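Local atomic coordinates of gamma-glutamylcyclotransferase (Homo sapiens, PDB entry 3CRY), a protein that catalyses the release of 5-oxoproline from gamma-glutamyl dipeptides, may contribute to glutathione homeostasis, and can induce cytochrome c release from mitochondria. Residues A[91-94]-A[95-99]. The protein carries 1 engineered substitution. Numbering follows the deposited sequence.
Sequences LNSL and DEQQG. Engineered in segment 95-99: Gln98 (natural residue Glu).
Ser93 and Gln97, one helical turn apart, are joined through their side chains: Gln97 NE2 donates to Ser93 OG at 3.0 Å. The hydroxyl lies almost in the amide plane, although the N-H points at it rather obliquely (143°). Ser93 turns OG anti to its backbone N (chi1 178°). Chi1 of Gln97 sets CG beside its own backbone N, 3.2 Å from Ser93 O, and the extended chain beyond carries the amide on to the hydroxyl. The other end of this amide, OE1, passes 3.9 Å from Leu94 CD1 and accepts a hydrogen bond from Asn35, so both amide ends are held. On another side of the helix a water bridges Asn92 OD1 and Asp95 OD2, donating to each at 2.7 Å. Asp95 OD1 is also hydrogen-bonded to Tyr125 OH and OD2 forms a salt bridge with Arg123, tying the helix to strand 119-126. Leu94, buried, packs against Phe17 and Tyr19 of strand 16-21. Its carbonyl O receives Gln98 N at 3.2 Å, the last of four successive i to i+4 bonds. Gln98, engineered in place of the catalytic glutamate, bends at chi2 (-68°) and touches Tyr19, a probable substrate-binding residue; this first residue after the helix is the proton-acceptor position of the gamma-glutamylcyclotransferase active site.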
loop_
_atom_site.group_PDB
_atom_site.type_symbol
_atom_site.label_atom_id
_atom_site.label_comp_id
_atom_site.label_asym_id
_atom_site.label_seq_id
_atom_site.Cartn_x
_atom_site.Cartn_y
_atom_site.Cartn_z
ATOM N N LEU A 91 3.551 13.709 -10.441
ATOM C CA LEU A 91 3.646 12.749 -9.316
ATOM C C LEU A 91 3.332 13.381 -7.954
ATOM O O LEU A 91 2.425 12.946 -7.229
ATOM C CB LEU A 91 5.054 12.124 -9.269
ATOM C CG LEU A 91 5.400 10.648 -9.523
ATOM C CD1 LEU A 91 4.282 9.794 -10.070
ATOM C CD2 LEU A 91 6.659 10.501 -10.385
ATOM N N ASN A 92 4.102 14.407 -7.588
ATOM C CA ASN A 92 3.903 15.056 -6.305
ATOM C C ASN A 92 2.505 15.643 -6.115
ATOM O O ASN A 92 1.944 15.565 -5.021
ATOM C CB ASN A 92 4.988 16.114 -6.066
ATOM C CG ASN A 92 6.346 15.485 -5.822
ATOM O OD1 ASN A 92 6.440 14.322 -5.425
ATOM N ND2 ASN A 92 7.411 16.253 -6.068
ATOM N N SER A 93 1.950 16.210 -7.182
ATOM C CA SER A 93 0.605 16.780 -7.135
ATOM C C SER A 93 -0.463 15.719 -6.856
ATOM O O SER A 93 -1.357 15.925 -6.033
ATOM C CB SER A 93 0.302 17.528 -8.433
ATOM O OG SER A 93 -1.015 18.042 -8.401
ATOM N N LEU A 94 -0.362 14.584 -7.547
ATOM C CA LEU A 94 -1.336 13.499 -7.389
ATOM C C LEU A 94 -1.306 12.959 -5.961
ATOM O O LEU A 94 -2.353 12.745 -5.346
ATOM C CB LEU A 94 -1.057 12.394 -8.412
ATOM C CG LEU A 94 -2.131 11.316 -8.612
ATOM C CD1 LEU A 94 -3.520 11.913 -8.943
ATOM C CD2 LEU A 94 -1.675 10.302 -9.664
ATOM N N ASP A 95 -0.095 12.779 -5.422
ATOM C CA ASP A 95 0.082 12.388 -4.022
ATOM C C ASP A 95 -0.613 13.356 -3.068
ATOM O O ASP A 95 -1.326 12.930 -2.151
ATOM C CB ASP A 95 1.577 12.285 -3.657
ATOM C CG ASP A 95 2.291 11.111 -4.333
ATOM O OD1 ASP A 95 1.665 10.299 -5.066
ATOM O OD2 ASP A 95 3.528 11.004 -4.115
ATOM N N GLU A 96 -0.402 14.657 -3.280
ATOM C CA GLU A 96 -1.001 15.691 -2.442
ATOM C C GLU A 96 -2.526 15.627 -2.479
ATOM O O GLU A 96 -3.200 15.789 -1.455
ATOM C CB GLU A 96 -0.500 17.073 -2.874
ATOM C CG GLU A 96 0.613 17.604 -1.987
ATOM C CD GLU A 96 0.075 18.235 -0.728
ATOM O OE1 GLU A 96 -0.954 18.933 -0.832
ATOM O OE2 GLU A 96 0.660 18.049 0.362
ATOM N N GLN A 97 -3.067 15.382 -3.665
ATOM C CA GLN A 97 -4.518 15.253 -3.832
ATOM C C GLN A 97 -5.127 14.129 -3.004
ATOM O O GLN A 97 -6.271 14.234 -2.539
ATOM C CB GLN A 97 -4.846 15.034 -5.298
ATOM C CG GLN A 97 -4.497 16.244 -6.172
ATOM C CD GLN A 97 -4.563 15.928 -7.637
ATOM O OE1 GLN A 97 -5.445 15.194 -8.080
ATOM N NE2 GLN A 97 -3.618 16.462 -8.406
ATOM N N GLN A 98 -4.357 13.058 -2.810
ATOM C CA GLN A 98 -4.828 11.880 -2.095
ATOM C C GLN A 98 -4.508 11.940 -0.593
ATOM O O GLN A 98 -4.743 10.959 0.134
ATOM C CB GLN A 98 -4.221 10.610 -2.698
ATOM C CG GLN A 98 -4.524 10.398 -4.176
ATOM C CD GLN A 98 -5.982 10.092 -4.429
ATOM O OE1 GLN A 98 -6.649 9.442 -3.616
ATOM N NE2 GLN A 98 -6.486 10.535 -5.568
ATOM N N GLY A 99 -3.966 13.072 -0.135
ATOM C CA GLY A 99 -3.731 13.282 1.302
ATOM C C GLY A 99 -2.753 12.266 1.898
ATOM O O GLY A 99 -2.893 11.838 3.053
HETATM O O HOH W 1 5.701 11.704 -5.591
#